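Local coordinates for UPF0062 protein MJ1593 (Methanocaldococcus jannaschii, PDB 2YX5), which is of unknown function but belongs to the PurS family of small alpha+beta proteins, at residues I8-K11 / L15-E18; E57-M62 / Y75-E80. One frame throughout, in Å; residues are numbered along the deposited sequence.

Interaction 1: I8-K11 / L15-E18; sequences IKLK and LNPE
Leu10 reaches from the end of strand 2-10 to the start of helix 17-28, bridging the strand-to-helix connection of this small alpha+beta fold, an antiparallel sheet with two helices, with one methyl group. That methyl, CD1, lies 3.7 Å from CB of Asn16 and 3.8 Å from the backbone O of Leu15, and the Leu10 and Asn16 side chains cross at roughly a right angle. The touch is slight, about 90 Å² in all, and sits at the surface of the chain; Ile72 of the second subunit also packs on Leu10. From the same subunit, Asn69 donates a side-chain hydrogen bond to Leu15 O, so the carbonyl beside the Leu10 methyl also takes part in the subunit interface. Asn16 is the N-cap of the helix. Its CG stands anti to the backbone N (chi1 177°), which swings the amide past the Leu10 methyl and back over the first turn. ND2 is taken up by Gln38 and Thr39 of strand 34-47, an attachment that helps fix the rotation of the amide. OD1 accepts the capping bond from Glu18 N at 3.2 Å, with that nitrogen well above the carbonyl plane, 72° out of it.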
loop_
_atom_site.group_PDB
_atom_site.type_symbol
_atom_site.label_atom_id
_atom_site.label_comp_id
_atom_site.label_asym_id
_atom_site.label_seq_id
_atom_site.Cartn_x
_atom_site.Cartn_y
_atom_site.Cartn_z
ATOM N N ILE A 8 -10.398 6.649 -0.445
ATOM C CA ILE A 8 -9.969 6.542 -1.827
ATOM C C ILE A 8 -10.035 5.089 -2.284
ATOM O O ILE A 8 -9.524 4.195 -1.618
ATOM C CB ILE A 8 -8.546 7.024 -2.007
ATOM C CG1 ILE A 8 -8.441 8.483 -1.574
ATOM C CG2 ILE A 8 -8.138 6.850 -3.461
ATOM C CD1 ILE A 8 -7.058 9.097 -1.785
ATOM N N LYS A 9 -10.676 4.865 -3.423
ATOM C CA LYS A 9 -10.817 3.528 -3.975
ATOM C C LYS A 9 -10.518 3.567 -5.475
ATOM O O LYS A 9 -10.295 4.635 -6.056
ATOM C CB LYS A 9 -12.253 3.022 -3.745
ATOM C CG LYS A 9 -13.290 4.082 -4.101
ATOM C CD LYS A 9 -14.724 3.607 -3.946
ATOM C CE LYS A 9 -15.737 4.720 -4.294
ATOM N NZ LYS A 9 -15.729 5.879 -3.341
ATOM N N LEU A 10 -10.500 2.399 -6.099
ATOM C CA LEU A 10 -10.276 2.339 -7.530
ATOM C C LEU A 10 -11.602 2.722 -8.179
ATOM O O LEU A 10 -12.663 2.565 -7.567
ATOM C CB LEU A 10 -9.895 0.927 -7.958
ATOM C CG LEU A 10 -8.517 0.422 -7.561
ATOM C CD1 LEU A 10 -8.298 -0.991 -8.105
ATOM C CD2 LEU A 10 -7.476 1.369 -8.099
ATOM N N LYS A 11 -11.538 3.241 -9.402
ATOM C CA LYS A 11 -12.743 3.611 -10.136
ATOM C C LYS A 11 -13.744 2.443 -10.077
ATOM O O LYS A 11 -13.353 1.271 -9.994
ATOM C CB LYS A 11 -12.387 3.932 -11.599
ATOM C CG LYS A 11 -12.075 5.402 -11.898
ATOM C CD LYS A 11 -13.365 6.191 -12.188
ATOM C CE LYS A 11 -13.116 7.660 -12.588
ATOM N NZ LYS A 11 -12.901 8.581 -11.428
ATOM N N LEU A 15 -11.220 -3.981 -11.548
ATOM C CA LEU A 15 -10.955 -5.080 -10.646
ATOM C C LEU A 15 -9.760 -4.707 -9.772
ATOM O O LEU A 15 -8.804 -4.062 -10.216
ATOM C CB LEU A 15 -10.710 -6.377 -11.425
ATOM C CG LEU A 15 -11.973 -6.938 -12.104
ATOM C CD1 LEU A 15 -11.639 -8.196 -12.865
ATOM C CD2 LEU A 15 -13.045 -7.246 -11.062
ATOM N N ASN A 16 -9.851 -5.099 -8.510
ATOM C CA ASN A 16 -8.824 -4.823 -7.527
ATOM C C ASN A 16 -8.143 -6.101 -7.042
ATOM O O ASN A 16 -8.708 -6.896 -6.274
ATOM C CB ASN A 16 -9.439 -4.046 -6.351
ATOM C CG ASN A 16 -8.448 -3.781 -5.221
ATOM O OD1 ASN A 16 -7.232 -3.696 -5.428
ATOM N ND2 ASN A 16 -8.978 -3.627 -4.014
ATOM N N PRO A 17 -6.903 -6.304 -7.492
ATOM C CA PRO A 17 -6.091 -7.467 -7.132
ATOM C C PRO A 17 -6.007 -7.679 -5.616
ATOM O O PRO A 17 -5.982 -8.819 -5.147
ATOM C CB PRO A 17 -4.728 -7.136 -7.744
ATOM C CG PRO A 17 -5.100 -6.317 -8.956
ATOM C CD PRO A 17 -6.185 -5.411 -8.420
ATOM N N GLU A 18 -5.961 -6.590 -4.848
ATOM C CA GLU A 18 -5.864 -6.742 -3.399
ATOM C C GLU A 18 -7.140 -7.401 -2.843
ATOM O O GLU A 18 -7.065 -8.354 -2.081
ATOM C CB GLU A 18 -5.635 -5.401 -2.696
ATOM C CG GLU A 18 -5.153 -5.587 -1.245
ATOM C CD GLU A 18 -5.150 -4.289 -0.451
ATOM O OE1 GLU A 18 -5.330 -3.221 -1.089
ATOM O OE2 GLU A 18 -4.966 -4.330 0.798
#

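Interaction 2: E57-M62 / Y75-E80; sequences EEVEEM and YEIKVE
Tyr75 opens the strand side of this helix-on-sheet contact, its ring extending toward helix 52-67 and bringing OH to 4.1 Å from the backbone O of Glu60, a loose approach rather than a bond. CG sits between the backbone N and the carbonyl carbon (chi1 66°), and the side chain also touches Cys63 of the same helix. One residue on, Glu76 belongs to the other side of the strand and bonds through its backbone to Ile7 of strand 2-10. Ile77 is the centre of the contact. Its CD1 rests 3.8 Å from CA of Glu60 and 4.0 Å from CG of the same residue, touching the helix backbone and the aliphatic start of the acid's side chain; the same CD1 also lies 3.6 Å from Val59 CG2. Val59 and Ile77 lie alongside one another, pointing opposite ways. Lys78 then points away from the helix, and Val79 comes back toward it, packing on Glu52 and Val55 in the preceding turns. The helix and strand segments run roughly antiparallel, 149° between their directions, with axes 9.2 Å apart. Since the close approaches at Ile77 are all between carbon atoms, the contact is mainly apolar, with a weak hydrogen bond from Lys56 NZ to Ile77 O beside it and the Glu60 carboxylate at its margin.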
loop_
_atom_site.group_PDB
_atom_site.type_symbol
_atom_site.label_atom_id
_atom_site.label_comp_id
_atom_site.label_asym_id
_atom_site.label_seq_id
_atom_site.Cartn_x
_atom_site.Cartn_y
_atom_site.Cartn_z
ATOM N N GLU A 57 -14.220 21.790 0.758
ATOM C CA GLU A 57 -13.763 22.386 -0.483
ATOM C C GLU A 57 -12.250 22.298 -0.547
ATOM O O GLU A 57 -11.674 21.973 -1.570
ATOM C CB GLU A 57 -14.190 23.856 -0.569
ATOM C CG GLU A 57 -15.669 24.057 -0.833
ATOM C CD GLU A 57 -16.032 25.516 -1.020
ATOM O OE1 GLU A 57 -15.913 26.301 -0.054
ATOM O OE2 GLU A 57 -16.433 25.880 -2.142
ATOM N N GLU A 58 -11.607 22.581 0.567
ATOM C CA GLU A 58 -10.166 22.562 0.580
ATOM C C GLU A 58 -9.564 21.169 0.337
ATOM O O GLU A 58 -8.649 21.021 -0.475
ATOM C CB GLU A 58 -9.661 23.152 1.894
ATOM C CG GLU A 58 -8.269 23.764 1.786
ATOM C CD GLU A 58 -7.714 24.206 3.125
ATOM O OE1 GLU A 58 -8.456 24.846 3.912
ATOM O OE2 GLU A 58 -6.523 23.921 3.389
ATOM N N VAL A 59 -10.078 20.158 1.030
ATOM C CA VAL A 59 -9.553 18.810 0.872
ATOM C C VAL A 59 -9.887 18.356 -0.539
ATOM O O VAL A 59 -9.154 17.580 -1.153
ATOM C CB VAL A 59 -10.131 17.831 1.955
ATOM C CG1 VAL A 59 -9.753 18.326 3.340
ATOM C CG2 VAL A 59 -11.634 17.739 1.857
ATOM N N GLU A 60 -10.986 18.890 -1.057
ATOM C CA GLU A 60 -11.430 18.572 -2.402
ATOM C C GLU A 60 -10.288 18.941 -3.324
ATOM O O GLU A 60 -9.936 18.170 -4.216
ATOM C CB GLU A 60 -12.666 19.387 -2.745
ATOM C CG GLU A 60 -13.826 18.553 -3.233
ATOM C CD GLU A 60 -15.162 19.171 -2.871
ATOM O OE1 GLU A 60 -15.358 20.382 -3.143
ATOM O OE2 GLU A 60 -16.015 18.445 -2.313
ATOM N N GLU A 61 -9.708 20.120 -3.092
ATOM C CA GLU A 61 -8.576 20.584 -3.871
ATOM C C GLU A 61 -7.340 19.705 -3.653
ATOM O O GLU A 61 -6.614 19.398 -4.600
ATOM C CB GLU A 61 -8.242 22.018 -3.498
ATOM C CG GLU A 61 -9.020 23.019 -4.269
ATOM C CD GLU A 61 -8.709 22.930 -5.737
ATOM O OE1 GLU A 61 -7.513 23.104 -6.082
ATOM O OE2 GLU A 61 -9.651 22.686 -6.533
ATOM N N MET A 62 -7.088 19.319 -2.403
ATOM C CA MET A 62 -5.943 18.461 -2.077
ATOM C C MET A 62 -6.010 17.179 -2.905
ATOM O O MET A 62 -5.010 16.727 -3.451
ATOM C CB MET A 62 -5.958 18.102 -0.594
ATOM C CG MET A 62 -5.743 19.281 0.337
ATOM S SD MET A 62 -6.032 18.789 2.056
ATOM C CE MET A 62 -6.857 20.256 2.764
ATOM N N TYR A 75 -13.083 8.925 -4.993
ATOM C CA TYR A 75 -12.842 9.295 -3.602
ATOM C C TYR A 75 -14.040 10.009 -3.014
ATOM O O TYR A 75 -14.881 10.504 -3.745
ATOM C CB TYR A 75 -11.576 10.169 -3.492
ATOM C CG TYR A 75 -11.695 11.514 -4.152
ATOM C CD1 TYR A 75 -12.348 12.573 -3.515
ATOM C CD2 TYR A 75 -11.189 11.731 -5.427
ATOM C CE1 TYR A 75 -12.493 13.818 -4.134
ATOM C CE2 TYR A 75 -11.327 12.978 -6.065
ATOM C CZ TYR A 75 -11.977 14.017 -5.415
ATOM O OH TYR A 75 -12.087 15.254 -6.032
ATOM N N GLU A 76 -14.135 10.021 -1.691
ATOM C CA GLU A 76 -15.214 10.715 -1.016
ATOM C C GLU A 76 -14.688 11.368 0.250
ATOM O O GLU A 76 -13.780 10.845 0.888
ATOM C CB GLU A 76 -16.383 9.780 -0.722
ATOM C CG GLU A 76 -16.043 8.446 -0.112
ATOM C CD GLU A 76 -17.299 7.617 0.170
ATOM O OE1 GLU A 76 -18.129 8.067 1.000
ATOM O OE2 GLU A 76 -17.452 6.524 -0.438
ATOM N N ILE A 77 -15.269 12.520 0.600
ATOM C CA ILE A 77 -14.843 13.310 1.754
ATOM C C ILE A 77 -15.894 13.625 2.823
ATOM O O ILE A 77 -16.955 14.180 2.537
ATOM C CB ILE A 77 -14.249 14.661 1.269
ATOM C CG1 ILE A 77 -13.166 14.397 0.213
ATOM C CG2 ILE A 77 -13.696 15.449 2.449
ATOM C CD1 ILE A 77 -12.938 15.561 -0.728
ATOM N N LYS A 78 -15.574 13.286 4.062
ATOM C CA LYS A 78 -16.441 13.552 5.201
ATOM C C LYS A 78 -15.678 14.522 6.104
ATOM O O LYS A 78 -14.501 14.314 6.389
ATOM C CB LYS A 78 -16.736 12.256 5.957
ATOM C CG LYS A 78 -17.399 11.192 5.089
ATOM C CD LYS A 78 -17.125 9.765 5.581
ATOM C CE LYS A 78 -17.623 8.730 4.565
ATOM N NZ LYS A 78 -17.270 7.334 4.942
ATOM N N VAL A 79 -16.339 15.589 6.535
ATOM C CA VAL A 79 -15.698 16.577 7.402
ATOM C C VAL A 79 -16.483 16.707 8.704
ATOM O O VAL A 79 -17.683 16.978 8.694
ATOM C CB VAL A 79 -15.615 17.974 6.703
ATOM C CG1 VAL A 79 -15.018 19.004 7.638
ATOM C CG2 VAL A 79 -14.788 17.874 5.448
ATOM N N GLU A 80 -15.807 16.485 9.822
ATOM C CA GLU A 80 -16.437 16.606 11.121
ATOM C C GLU A 80 -15.689 17.636 11.930
ATOM O O GLU A 80 -14.457 17.638 11.936
ATOM C CB GLU A 80 -16.390 15.285 11.870
ATOM C CG GLU A 80 -17.245 14.189 11.288
ATOM C CD GLU A 80 -17.161 12.928 12.121
ATOM O OE1 GLU A 80 -16.026 12.442 12.331
ATOM O OE2 GLU A 80 -18.224 12.431 12.569
#

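Overall arrangement
From the N terminus, strand 2-10 runs into the short connection that interaction 1 closes, with three residues between its segments, before helix 17-28 begins. Strand 34-47 follows and pairs with strand 2-10. Interaction 2 closes a second, longer loop of twelve residues, from helix 52-67 to strand 73-81, the other neighbour of strand 2-10. The two loops follow in series and neither encloses the other. Their centres lie about 20 Å apart, on opposite sides of the chain's centre, yet both reach the same sheet: Ile8 of 8-11 packs against Tyr75 of 75-80, and Lys9 forms a long, weak ion pair with Glu76.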